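PDB 1YZY: 3-oxo-tetronate kinase from Haemophilus influenzae, which catalyses the ATP-dependent phosphorylation of 3-oxo-tetronate to 3-oxo-tetronate 4-phosphate, a step in carbohydrate metabolism. Local coordinates for residues A[2-7]-A[76-82]; A[97-102]-A[191-195]; A[120-125]-A[195-199]; A[237-242]-A[371-375]; A[242-248]-A[409-413]. One frame throughout, in Å; residues are numbered along the deposited sequence.

Contact 1. Residues A[2-7]-A[76-82]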
# COMPACT_ATOMS: atom_id res chain seq x y z
N LEU A 2 -3.13 10.40 13.20
CA LEU A 2 -2.50 10.66 11.87
C LEU A 2 -3.35 10.13 10.72
O LEU A 2 -3.60 8.93 10.63
CB LEU A 2 -1.10 10.02 11.78
CG LEU A 2 -0.34 10.17 10.44
CD1 LEU A 2 0.11 11.61 10.21
CD2 LEU A 2 0.87 9.26 10.43
N GLY A 3 -3.77 11.03 9.83
CA GLY A 3 -4.57 10.63 8.70
C GLY A 3 -3.80 10.74 7.40
O GLY A 3 -3.38 11.82 7.02
N VAL A 4 -3.60 9.62 6.72
CA VAL A 4 -2.88 9.63 5.46
C VAL A 4 -3.86 9.53 4.31
O VAL A 4 -4.81 8.75 4.36
CB VAL A 4 -1.90 8.45 5.38
CG1 VAL A 4 -1.12 8.48 4.07
CG2 VAL A 4 -0.96 8.45 6.60
N ILE A 5 -3.66 10.35 3.28
CA ILE A 5 -4.50 10.34 2.10
C ILE A 5 -3.59 9.98 0.94
O ILE A 5 -2.85 10.82 0.45
CB ILE A 5 -5.13 11.71 1.84
CG1 ILE A 5 -6.03 12.09 3.02
CG2 ILE A 5 -5.95 11.69 0.55
CD1 ILE A 5 -6.59 13.48 2.94
N ALA A 6 -3.65 8.72 0.51
CA ALA A 6 -2.81 8.24 -0.57
C ALA A 6 -3.47 8.28 -1.95
O ALA A 6 -4.65 7.93 -2.09
CB ALA A 6 -2.33 6.86 -0.25
N ASP A 7 -2.70 8.66 -2.96
CA ASP A 7 -3.18 8.79 -4.34
C ASP A 7 -3.16 7.51 -5.20
O ASP A 7 -3.33 7.57 -6.42
CB ASP A 7 -2.46 9.95 -5.06
CG ASP A 7 -1.04 9.59 -5.52
OD1 ASP A 7 -0.36 8.75 -4.90
OD2 ASP A 7 -0.62 10.17 -6.54
N GLN A 76 -3.60 15.17 12.43
CA GLN A 76 -2.49 15.54 11.56
C GLN A 76 -2.68 14.82 10.23
O GLN A 76 -2.98 13.63 10.21
CB GLN A 76 -1.15 15.16 12.19
CG GLN A 76 0.04 15.55 11.31
CD GLN A 76 1.38 15.44 12.02
OE1 GLN A 76 1.59 14.55 12.85
NE2 GLN A 76 2.30 16.32 11.67
N PHE A 77 -2.48 15.53 9.13
CA PHE A 77 -2.70 14.94 7.82
C PHE A 77 -1.47 14.81 6.95
O PHE A 77 -0.58 15.65 6.99
CB PHE A 77 -3.82 15.68 7.11
CG PHE A 77 -5.06 15.79 7.95
CD1 PHE A 77 -6.03 14.80 7.91
CD2 PHE A 77 -5.18 16.83 8.87
CE1 PHE A 77 -7.11 14.83 8.78
CE2 PHE A 77 -6.25 16.86 9.76
CZ PHE A 77 -7.22 15.86 9.71
N TYR A 78 -1.46 13.76 6.13
CA TYR A 78 -0.35 13.46 5.26
C TYR A 78 -0.84 13.09 3.87
O TYR A 78 -1.50 12.06 3.69
CB TYR A 78 0.42 12.28 5.85
CG TYR A 78 1.78 12.00 5.24
CD1 TYR A 78 2.95 12.25 5.96
CD2 TYR A 78 1.90 11.48 3.95
CE1 TYR A 78 4.20 12.00 5.42
CE2 TYR A 78 3.16 11.22 3.40
CZ TYR A 78 4.30 11.49 4.14
OH TYR A 78 5.55 11.24 3.61
N PHE A 79 -0.53 13.92 2.88
CA PHE A 79 -0.89 13.68 1.49
C PHE A 79 0.26 12.89 0.88
O PHE A 79 1.32 13.43 0.60
CB PHE A 79 -1.10 15.01 0.75
CG PHE A 79 -1.36 14.86 -0.72
CD1 PHE A 79 -1.91 13.69 -1.25
CD2 PHE A 79 -1.04 15.89 -1.60
CE1 PHE A 79 -2.11 13.54 -2.61
CE2 PHE A 79 -1.23 15.76 -2.96
CZ PHE A 79 -1.77 14.58 -3.47
N LYS A 80 0.03 11.60 0.65
CA LYS A 80 1.03 10.70 0.09
C LYS A 80 0.94 10.47 -1.41
O LYS A 80 -0.08 10.00 -1.91
CB LYS A 80 0.96 9.36 0.84
CG LYS A 80 1.50 8.15 0.10
CD LYS A 80 2.97 7.96 0.32
CE LYS A 80 3.47 6.71 -0.36
NZ LYS A 80 3.48 6.81 -1.84
N TYR A 81 2.03 10.75 -2.11
CA TYR A 81 2.12 10.56 -3.55
C TYR A 81 3.34 9.72 -3.91
O TYR A 81 4.02 9.20 -3.03
CB TYR A 81 2.10 11.91 -4.29
CG TYR A 81 2.96 12.99 -3.65
CD1 TYR A 81 4.35 12.92 -3.69
CD2 TYR A 81 2.37 14.08 -3.02
CE1 TYR A 81 5.13 13.92 -3.12
CE2 TYR A 81 3.14 15.08 -2.45
CZ TYR A 81 4.53 14.99 -2.50
OH TYR A 81 5.31 16.00 -1.96
N CYS A 82 3.62 9.54 -5.20
CA CYS A 82 4.74 8.71 -5.60
C CYS A 82 6.10 9.36 -5.34
O CYS A 82 6.23 10.59 -5.35
CB CYS A 82 4.60 8.31 -7.07
SG CYS A 82 5.63 6.91 -7.61
O HOH W 1 2.18 11.00 -7.74
O HOH W 2 0.96 6.95 -3.25
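Strands 3-6 and 77-80 run parallel, their axes 4.6 Å apart at an angle of 18°. Five backbone hydrogen bonds join them, from Gly3 N to Gln76 O (2.7 Å) through to Asp7 N to Lys80 O (3.1 Å). Gly3 suits its place beside Phe77: a CB there would press on the Phe77 ring, which lies on the same face as Ile5 and Phe79. On that face Phe79, in the t rotamer, turns its ring edge to Ile5 O, with CD1 3.5 Å away. The other face carries Val4 and Ala6 beside Tyr78 and Lys80; small or branched residues on the first strand leave space for long ones on the second. Val4 CG2 lies 4.1 Å from Tyr78 CB, while Tyr78 OH hydrogen-bonds to Gly220 O. Lys80 bends through p wells at chi2 and chi4, bringing NZ 2.7 Å from Tyr81 O. Beyond the strand end, a water links Asp7 OD2 to Cys82 N, and Asp7 OD2 also forms a salt bridge with Arg51. Within the mixed sheet, strand 3-6 lies between 77-80 and 43-47. Helices 55-71 and 93-104 pack on the Ile5 and Phe79 face, helices 9-20 and 221-232 on the Tyr78 and Lys80 face.

Contact 2. Residues A[97-102]-A[191-195]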
# COMPACT_ATOMS: atom_id res chain seq x y z
N THR A 97 -2.96 19.53 -2.85
CA THR A 97 -2.27 20.15 -1.72
C THR A 97 -2.95 21.47 -1.40
O THR A 97 -3.23 21.78 -0.23
CB THR A 97 -0.76 20.39 -2.04
OG1 THR A 97 -0.11 19.13 -2.27
CG2 THR A 97 -0.06 21.08 -0.88
N ASP A 98 -3.25 22.25 -2.44
CA ASP A 98 -3.90 23.54 -2.26
C ASP A 98 -5.30 23.41 -1.67
O ASP A 98 -5.68 24.21 -0.82
CB ASP A 98 -3.96 24.28 -3.59
CG ASP A 98 -2.61 24.87 -3.92
OD1 ASP A 98 -1.90 25.27 -2.98
OD2 ASP A 98 -2.27 24.93 -5.12
N ALA A 99 -6.06 22.45 -2.16
CA ALA A 99 -7.41 22.22 -1.67
C ALA A 99 -7.35 21.84 -0.19
O ALA A 99 -8.14 22.33 0.61
CB ALA A 99 -8.08 21.12 -2.47
N LEU A 100 -6.39 20.99 0.15
CA LEU A 100 -6.20 20.54 1.53
C LEU A 100 -5.78 21.70 2.42
O LEU A 100 -6.27 21.83 3.55
CB LEU A 100 -5.16 19.42 1.60
CG LEU A 100 -5.55 18.11 0.90
CD1 LEU A 100 -4.43 17.07 1.04
CD2 LEU A 100 -6.84 17.58 1.49
N LEU A 101 -4.85 22.51 1.93
CA LEU A 101 -4.38 23.68 2.68
C LEU A 101 -5.52 24.63 2.94
O LEU A 101 -5.68 25.14 4.05
CB LEU A 101 -3.26 24.39 1.91
CG LEU A 101 -1.85 23.81 2.04
CD1 LEU A 101 -0.92 24.48 1.05
CD2 LEU A 101 -1.34 23.97 3.47
N ASP A 102 -6.33 24.87 1.91
CA ASP A 102 -7.48 25.75 2.03
C ASP A 102 -8.47 25.25 3.08
O ASP A 102 -8.89 26.01 3.96
CB ASP A 102 -8.20 25.86 0.69
CG ASP A 102 -7.42 26.68 -0.31
OD1 ASP A 102 -6.63 27.56 0.11
OD2 ASP A 102 -7.60 26.46 -1.53
N TYR A 191 6.38 31.91 0.19
CA TYR A 191 6.31 30.54 -0.30
C TYR A 191 5.20 29.80 0.42
O TYR A 191 5.02 29.95 1.63
CB TYR A 191 7.64 29.83 -0.09
CG TYR A 191 8.75 30.31 -0.99
CD1 TYR A 191 8.73 30.03 -2.36
CD2 TYR A 191 9.83 31.03 -0.49
CE1 TYR A 191 9.75 30.45 -3.20
CE2 TYR A 191 10.86 31.46 -1.32
CZ TYR A 191 10.82 31.17 -2.67
OH TYR A 191 11.81 31.61 -3.50
N ARG A 192 4.44 29.00 -0.33
CA ARG A 192 3.33 28.23 0.21
C ARG A 192 3.76 26.78 0.49
O ARG A 192 3.12 26.07 1.28
CB ARG A 192 2.14 28.27 -0.77
CG ARG A 192 0.82 27.76 -0.22
CD ARG A 192 -0.30 27.94 -1.25
NE ARG A 192 -1.60 27.41 -0.82
CZ ARG A 192 -2.35 27.93 0.14
NH1 ARG A 192 -3.52 27.38 0.43
NH2 ARG A 192 -1.93 28.98 0.85
N TYR A 193 4.81 26.33 -0.20
CA TYR A 193 5.35 24.98 -0.03
C TYR A 193 6.87 25.05 -0.01
O TYR A 193 7.47 25.96 -0.58
CB TYR A 193 4.93 24.04 -1.17
CG TYR A 193 3.73 24.49 -1.96
CD1 TYR A 193 3.89 25.15 -3.18
CD2 TYR A 193 2.43 24.29 -1.47
CE1 TYR A 193 2.79 25.61 -3.89
CE2 TYR A 193 1.33 24.74 -2.18
CZ TYR A 193 1.52 25.40 -3.38
OH TYR A 193 0.43 25.86 -4.08
N ALA A 194 7.48 24.02 0.56
CA ALA A 194 8.93 23.94 0.66
C ALA A 194 9.48 22.56 0.41
O ALA A 194 9.16 21.63 1.14
CB ALA A 194 9.37 24.42 2.04
N VAL A 195 10.29 22.44 -0.63
CA VAL A 195 10.97 21.18 -0.96
C VAL A 195 12.13 21.11 0.05
O VAL A 195 12.66 22.14 0.48
CB VAL A 195 11.54 21.21 -2.41
CG1 VAL A 195 12.39 19.97 -2.70
CG2 VAL A 195 10.42 21.31 -3.41
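Asp98 OD1 accepts two hydrogen bonds from consecutive residues of the other segment: one from Tyr193 OH at 2.6 Å, the other from Arg192 NE at 3.1 Å. The second is also a salt bridge. One helical turn further on, Asp102 OD1 forms a salt bridge with Arg192 NH1 at 3.1 Å, so the two carboxylates, spaced i and i+4, hold one guanidinium between them. Arginine suits this place because its nearly extended chain reaches the helix and its several nitrogens can face separate acids. Asp98 has further work, since OD2 accepts a hydrogen bond from Lys161 N, while Tyr193 OH also meets Gly162 N. Leu101, on the same helical face, places CD1 over one face of the guanidinium and 3.9 Å from Tyr193 CE2 at the ring edge. Thr97 CG2 completes the packing, 4.1 Å from Tyr193 CD2. The backbones stay well apart, with a closest CA pair, Asp98 and Arg192, of 9.0 Å; long side chains therefore bridge helix 93-104 to the start of strand 193-196. One arginine serves two carboxylates, so its charge only partly offsets theirs; direction-dependent polar bonds join helix and strand across a wide backbone gap.

Contact 3. Residues A[120-125]-A[195-199]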
# COMPACT_ATOMS: atom_id res chain seq x y z
N ARG A 120 15.94 7.20 -3.63
CA ARG A 120 15.18 8.40 -3.97
C ARG A 120 15.79 9.55 -3.19
O ARG A 120 15.50 9.75 -2.00
CB ARG A 120 13.70 8.24 -3.60
CG ARG A 120 12.95 7.20 -4.43
CD ARG A 120 12.89 7.59 -5.90
NE ARG A 120 12.18 6.62 -6.72
CZ ARG A 120 12.75 5.57 -7.31
NH1 ARG A 120 14.05 5.35 -7.17
NH2 ARG A 120 12.03 4.75 -8.05
N THR A 121 16.67 10.30 -3.85
CA THR A 121 17.36 11.42 -3.21
C THR A 121 17.04 12.78 -3.82
O THR A 121 16.72 12.89 -5.01
CB THR A 121 18.88 11.19 -3.22
OG1 THR A 121 19.31 10.83 -4.54
CG2 THR A 121 19.25 10.06 -2.27
N ILE A 122 17.09 13.81 -2.99
CA ILE A 122 16.81 15.18 -3.43
C ILE A 122 17.97 16.11 -3.10
O ILE A 122 18.23 16.38 -1.93
CB ILE A 122 15.57 15.77 -2.69
CG1 ILE A 122 14.30 14.95 -2.96
CG2 ILE A 122 15.35 17.23 -3.08
CD1 ILE A 122 13.14 15.40 -2.09
N PHE A 123 18.70 16.58 -4.11
CA PHE A 123 19.78 17.53 -3.86
C PHE A 123 19.55 18.81 -4.65
O PHE A 123 19.46 18.79 -5.88
CB PHE A 123 21.17 16.95 -4.16
CG PHE A 123 22.30 17.89 -3.78
CD1 PHE A 123 22.52 18.21 -2.44
CD2 PHE A 123 23.09 18.49 -4.76
CE1 PHE A 123 23.52 19.13 -2.08
CE2 PHE A 123 24.08 19.40 -4.41
CZ PHE A 123 24.30 19.72 -3.07
N ASN A 124 19.51 19.93 -3.93
CA ASN A 124 19.28 21.25 -4.51
C ASN A 124 17.87 21.28 -5.09
O ASN A 124 17.58 22.02 -6.03
CB ASN A 124 20.32 21.60 -5.59
CG ASN A 124 21.43 22.51 -5.08
OD1 ASN A 124 21.23 23.31 -4.15
ND2 ASN A 124 22.60 22.41 -5.69
N GLY A 125 16.99 20.48 -4.49
CA GLY A 125 15.62 20.42 -4.95
C GLY A 125 15.43 19.53 -6.16
O GLY A 125 14.31 19.38 -6.64
N VAL A 195 10.29 22.44 -0.63
CA VAL A 195 10.97 21.18 -0.96
C VAL A 195 12.13 21.11 0.05
O VAL A 195 12.66 22.14 0.48
CB VAL A 195 11.54 21.21 -2.41
CG1 VAL A 195 12.39 19.97 -2.70
CG2 VAL A 195 10.42 21.31 -3.41
N VAL A 196 12.46 19.91 0.50
CA VAL A 196 13.54 19.73 1.46
C VAL A 196 14.46 18.63 0.95
O VAL A 196 14.01 17.54 0.57
CB VAL A 196 13.01 19.40 2.87
CG1 VAL A 196 14.16 19.35 3.88
CG2 VAL A 196 11.99 20.42 3.33
N ASP A 197 15.75 18.95 0.88
CA ASP A 197 16.76 18.01 0.42
C ASP A 197 16.93 16.80 1.34
O ASP A 197 16.54 16.83 2.51
CB ASP A 197 18.11 18.73 0.31
CG ASP A 197 18.26 19.50 -0.99
OD1 ASP A 197 17.32 19.53 -1.80
OD2 ASP A 197 19.35 20.07 -1.20
N ALA A 198 17.55 15.76 0.80
CA ALA A 198 17.82 14.54 1.56
C ALA A 198 18.60 13.58 0.69
O ALA A 198 18.04 12.94 -0.20
CB ALA A 198 16.53 13.89 2.03
N VAL A 199 19.92 13.55 0.86
CA VAL A 199 20.77 12.64 0.10
C VAL A 199 21.13 11.46 1.00
O VAL A 199 21.71 10.47 0.54
CB VAL A 199 22.06 13.33 -0.39
CG1 VAL A 199 21.74 14.27 -1.53
CG2 VAL A 199 22.73 14.08 0.76
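Val195, near the end of its strand, points toward segment 120-125 and sets CG1 4.1 Å from Ile122 CG2 and 4.0 Å from Gly125 CA, a purely apolar start. Val196 turns its side chain away, but its carbonyl O lies 3.5 Å from Ile122 CD1. Asp197 does most of the polar work: OD2 accepts a hydrogen bond from Asn124 N at 2.7 Å, and OD1 one from Gly125 N at 2.9 Å. A carboxylate thus satisfies two successive backbone amides where the chain turns. Both Asn124 and Gly125 have positive phi, and at Gly125 a side chain would jam against the preceding carbonyl, so glycine is the fitting choice. Ala198 makes a single antiparallel bridge, a hydrogen-bonded pair with Ile122: Ile122 N to Ala198 O is 3.1 Å, Ala198 N to Ile122 O 2.9 Å. Val199 closes the segment, its CG1 3.8 Å from Phe123 CB. The contact fastens the antiparallel sheet of strands 120-123, 126-129 and 132-133 to the last two residues of strand 193-196, the middle strand of a separate parallel sheet, and to the chain just beyond. Tyr169, at the start of helix 169-172, gives its backbone N to Asp197 OD2 and packs on Phe123 and Val199.

Contact 4. Residues A[237-242]-A[371-375]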
# COMPACT_ATOMS: atom_id res chain seq x y z
N GLY A 237 8.10 -2.97 14.23
CA GLY A 237 6.93 -3.81 14.04
C GLY A 237 7.02 -5.20 14.65
O GLY A 237 6.31 -6.11 14.21
N THR A 238 7.90 -5.38 15.63
CA THR A 238 8.09 -6.68 16.28
C THR A 238 6.86 -7.15 17.04
O THR A 238 6.67 -8.36 17.22
CB THR A 238 9.31 -6.68 17.24
OG1 THR A 238 9.41 -5.42 17.92
CG2 THR A 238 10.59 -6.92 16.46
N ASN A 239 6.02 -6.21 17.46
CA ASN A 239 4.81 -6.53 18.21
C ASN A 239 3.51 -6.30 17.43
O ASN A 239 2.45 -6.06 18.01
CB ASN A 239 4.78 -5.74 19.52
CG ASN A 239 5.85 -6.18 20.49
OD1 ASN A 239 5.83 -7.30 21.00
ND2 ASN A 239 6.82 -5.31 20.74
N ALA A 240 3.62 -6.27 16.10
CA ALA A 240 2.44 -6.11 15.27
C ALA A 240 1.72 -7.46 15.34
O ALA A 240 2.37 -8.51 15.39
CB ALA A 240 2.84 -5.77 13.84
N PHE A 241 0.40 -7.42 15.36
CA PHE A 241 -0.41 -8.62 15.47
C PHE A 241 -0.25 -9.66 14.37
O PHE A 241 0.21 -9.37 13.26
CB PHE A 241 -1.90 -8.25 15.60
CG PHE A 241 -2.53 -7.77 14.31
CD1 PHE A 241 -2.99 -8.69 13.35
CD2 PHE A 241 -2.68 -6.41 14.06
CE1 PHE A 241 -3.58 -8.25 12.16
CE2 PHE A 241 -3.28 -5.97 12.87
CZ PHE A 241 -3.73 -6.89 11.92
N THR A 242 -0.65 -10.88 14.69
CA THR A 242 -0.66 -12.02 13.78
C THR A 242 -2.01 -12.73 14.02
O THR A 242 -2.76 -12.36 14.93
CB THR A 242 0.55 -13.01 14.01
OG1 THR A 242 0.66 -13.37 15.39
CG2 THR A 242 1.84 -12.39 13.54
N HIS A 371 -6.70 -3.82 9.33
CA HIS A 371 -5.75 -3.40 10.34
C HIS A 371 -4.40 -3.97 9.87
O HIS A 371 -4.33 -5.19 9.67
CB HIS A 371 -6.02 -4.11 11.66
CG HIS A 371 -7.15 -3.52 12.43
ND1 HIS A 371 -6.96 -2.63 13.47
CD2 HIS A 371 -8.49 -3.67 12.31
CE1 HIS A 371 -8.14 -2.25 13.94
NE2 HIS A 371 -9.08 -2.87 13.26
N ILE A 372 -3.36 -3.15 9.71
CA ILE A 372 -2.11 -3.74 9.23
C ILE A 372 -1.28 -4.37 10.36
O ILE A 372 -1.05 -3.74 11.41
CB ILE A 372 -1.30 -2.63 8.53
CG1 ILE A 372 -2.22 -1.78 7.65
CG2 ILE A 372 -0.18 -3.25 7.69
CD1 ILE A 372 -2.57 -2.41 6.32
N GLY A 373 -0.86 -5.61 10.14
CA GLY A 373 -0.09 -6.35 11.13
C GLY A 373 1.31 -6.74 10.73
O GLY A 373 1.87 -6.21 9.77
N LYS A 374 1.86 -7.72 11.45
CA LYS A 374 3.22 -8.19 11.24
C LYS A 374 3.57 -8.59 9.82
O LYS A 374 2.81 -9.27 9.14
CB LYS A 374 3.53 -9.33 12.20
CG LYS A 374 4.99 -9.45 12.57
CD LYS A 374 5.11 -10.13 13.92
CE LYS A 374 6.54 -10.44 14.27
NZ LYS A 374 6.57 -11.26 15.51
N GLN A 375 4.75 -8.16 9.40
CA GLN A 375 5.26 -8.43 8.06
C GLN A 375 5.74 -9.86 7.88
O GLN A 375 6.69 -10.29 8.53
CB GLN A 375 6.38 -7.43 7.74
CG GLN A 375 6.97 -7.55 6.34
CD GLN A 375 7.94 -6.42 6.01
OE1 GLN A 375 7.54 -5.27 5.83
NE2 GLN A 375 9.21 -6.75 5.92
O HOH W 3 6.54 -6.73 11.27
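The backbone amide of Lys374 donates to Phe241 O at 3.0 Å with an angle of 165°, the one strong direct hydrogen bond between loop 237-242 and strand 369-375. The next amide of the strand, Gln375 N, is satisfied through a water that it donates to at 3.0 Å; the same water donates to Gly237 O, also at 3.0 Å. Gly237 O also accepts from Ala240 N within the loop (3.3 Å). The extended Lys374 side chain runs along the loop, where NZ makes a weak hydrogen bond to Thr238 O at 3.4 Å. Ala240 CB sits 4.0 Å from Lys374 CB, and Gly373 offers its CA to the face of the Phe241 ring in a CH-pi contact, 3.8 Å from the centroid. A CB on Gly373 would clash with Phe241 O, so glycine suits it. The contact sets the linker between helix 221-232 and strand 248-252 against the large mixed sheet. The loop's acceptors are all backbone carbonyls, so these bonds ask little of its side chains.

Contact 5. Residues A[242-248]-A[409-413]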
# COMPACT_ATOMS: atom_id res chain seq x y z
N THR A 242 -0.65 -10.88 14.69
CA THR A 242 -0.66 -12.02 13.78
C THR A 242 -2.01 -12.73 14.02
O THR A 242 -2.76 -12.36 14.93
CB THR A 242 0.55 -13.01 14.01
OG1 THR A 242 0.66 -13.37 15.39
CG2 THR A 242 1.84 -12.39 13.54
N PRO A 243 -2.40 -13.67 13.15
CA PRO A 243 -3.68 -14.33 13.39
C PRO A 243 -3.66 -15.17 14.66
O PRO A 243 -2.62 -15.70 15.05
CB PRO A 243 -3.83 -15.24 12.17
CG PRO A 243 -3.09 -14.52 11.11
CD PRO A 243 -1.85 -14.09 11.85
N THR A 244 -4.79 -15.22 15.35
CA THR A 244 -4.89 -16.04 16.55
C THR A 244 -5.26 -17.44 16.04
O THR A 244 -5.71 -17.58 14.91
CB THR A 244 -5.97 -15.53 17.53
OG1 THR A 244 -7.02 -14.87 16.80
CG2 THR A 244 -5.35 -14.57 18.55
N LYS A 245 -5.03 -18.46 16.86
CA LYS A 245 -5.35 -19.84 16.47
C LYS A 245 -6.77 -20.00 15.94
O LYS A 245 -7.75 -19.70 16.64
CB LYS A 245 -5.09 -20.81 17.62
CG LYS A 245 -3.73 -21.52 17.55
CD LYS A 245 -3.84 -22.91 16.93
CE LYS A 245 -4.35 -22.89 15.50
NZ LYS A 245 -3.51 -22.06 14.58
N GLY A 246 -6.86 -20.51 14.72
CA GLY A 246 -8.14 -20.73 14.06
C GLY A 246 -7.93 -21.53 12.78
O GLY A 246 -6.81 -21.95 12.49
N LYS A 247 -9.02 -21.83 12.08
CA LYS A 247 -8.94 -22.59 10.83
C LYS A 247 -8.32 -21.70 9.75
O LYS A 247 -8.68 -20.53 9.65
CB LYS A 247 -10.34 -23.04 10.39
CG LYS A 247 -11.20 -23.64 11.49
CD LYS A 247 -10.65 -24.97 11.98
CE LYS A 247 -11.34 -25.41 13.26
NZ LYS A 247 -11.06 -24.46 14.39
N THR A 248 -7.47 -22.26 8.90
CA THR A 248 -6.81 -21.48 7.85
C THR A 248 -6.90 -22.18 6.50
O THR A 248 -6.99 -23.41 6.43
CB THR A 248 -5.30 -21.26 8.21
OG1 THR A 248 -5.19 -20.52 9.43
CG2 THR A 248 -4.56 -20.52 7.10
N GLN A 409 2.29 -19.12 8.06
CA GLN A 409 1.60 -19.82 9.14
C GLN A 409 2.50 -20.07 10.35
O GLN A 409 2.06 -20.00 11.50
CB GLN A 409 1.07 -21.15 8.63
CG GLN A 409 0.21 -21.02 7.40
CD GLN A 409 -0.35 -22.34 6.95
OE1 GLN A 409 -0.11 -22.77 5.83
NE2 GLN A 409 -1.12 -22.99 7.82
N GLY A 410 3.76 -20.39 10.07
CA GLY A 410 4.71 -20.66 11.14
C GLY A 410 4.80 -19.59 12.21
O GLY A 410 4.97 -19.92 13.38
N MET A 411 4.71 -18.32 11.84
CA MET A 411 4.83 -17.25 12.82
C MET A 411 3.72 -17.13 13.87
O MET A 411 3.97 -16.61 14.96
CB MET A 411 5.10 -15.89 12.16
CG MET A 411 4.02 -15.39 11.21
SD MET A 411 4.56 -13.86 10.43
CE MET A 411 5.65 -14.52 9.17
N PHE A 412 2.51 -17.59 13.57
CA PHE A 412 1.44 -17.51 14.56
C PHE A 412 1.09 -18.85 15.21
O PHE A 412 0.03 -19.00 15.82
CB PHE A 412 0.19 -16.79 14.02
CG PHE A 412 -0.61 -17.58 13.01
CD1 PHE A 412 -0.23 -17.63 11.68
CD2 PHE A 412 -1.78 -18.24 13.40
CE1 PHE A 412 -1.00 -18.31 10.74
CE2 PHE A 412 -2.55 -18.92 12.47
CZ PHE A 412 -2.16 -18.96 11.14
N LEU A 413 1.99 -19.82 15.07
CA LEU A 413 1.81 -21.15 15.65
C LEU A 413 2.78 -21.35 16.82
O LEU A 413 4.01 -21.30 16.60
CB LEU A 413 2.01 -22.25 14.60
CG LEU A 413 1.03 -22.37 13.43
CD1 LEU A 413 1.38 -23.60 12.59
CD2 LEU A 413 -0.41 -22.47 13.93
OXT LEU A 413 2.29 -21.57 17.95
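Phe412 lays the face of its ring against Pro243, whose CB stands 3.9 Å from the ring centroid and only 13° off the normal, a CH-pi contact. The compact, conformationally restricted pyrrolidine ring is well suited to an aromatic face, and its CB is also 3.8 Å from Phe412 CD2. Other residues of the loop, Thr242, Lys245 and Thr248, also border Phe412: Thr242 OG1 is 3.7 Å from Phe412 CB, and Thr248 OG1 approaches the ring edge, 3.8 Å from CZ, while it makes a weak hydrogen bond to Asn349. Lys245 folds its chain back so that NZ lies 3.9 Å from Phe412 CE2 and 3.2 Å from Leu413 CD2. The segments meet by van der Waals contact rather than by direct hydrogen bonds. A type I turn from Gly410 to Leu413 brings Phe412 to this position just before the C-terminal carboxylate; Phe412 N donates to Gln409 O at 3.2 Å and Leu413 N weakly to Gly410 O at 3.4 Å. At the turn, Met411 CG comes to 4.4 Å from Thr242 CG2. The C terminus, following helix 404-410, is thus packed against the linker that leads into strand 248-252. Asn349 and Ile351 of the adjacent strand 349-353 flank the contact, and Trp382 of strand 380-385 packs on Thr242, Pro243 and Met411.

From the N terminus, contact 1 closes a loop of 68 intervening residues and sets two neighbouring strands of the large mixed sheet. The next helix, 93-104, opens contact 2 and touches contact 1 through Phe79 against Thr97 and Leu100. Contact 3 opens later, inside the span of contact 2, and both end on strand 193-196, sharing Val195; together they join the three-stranded parallel sheet containing that strand to helix 93-104 and to the antiparallel sheet. All three stay within the sugar-binding domain. Contacts 4 and 5 share Thr242 and cross: the linker meets strand 369-375, then the C-terminal turn, tying the passage between domains to the nucleotide-binding part. Contact 5 lies across the chain's centre from contact 1.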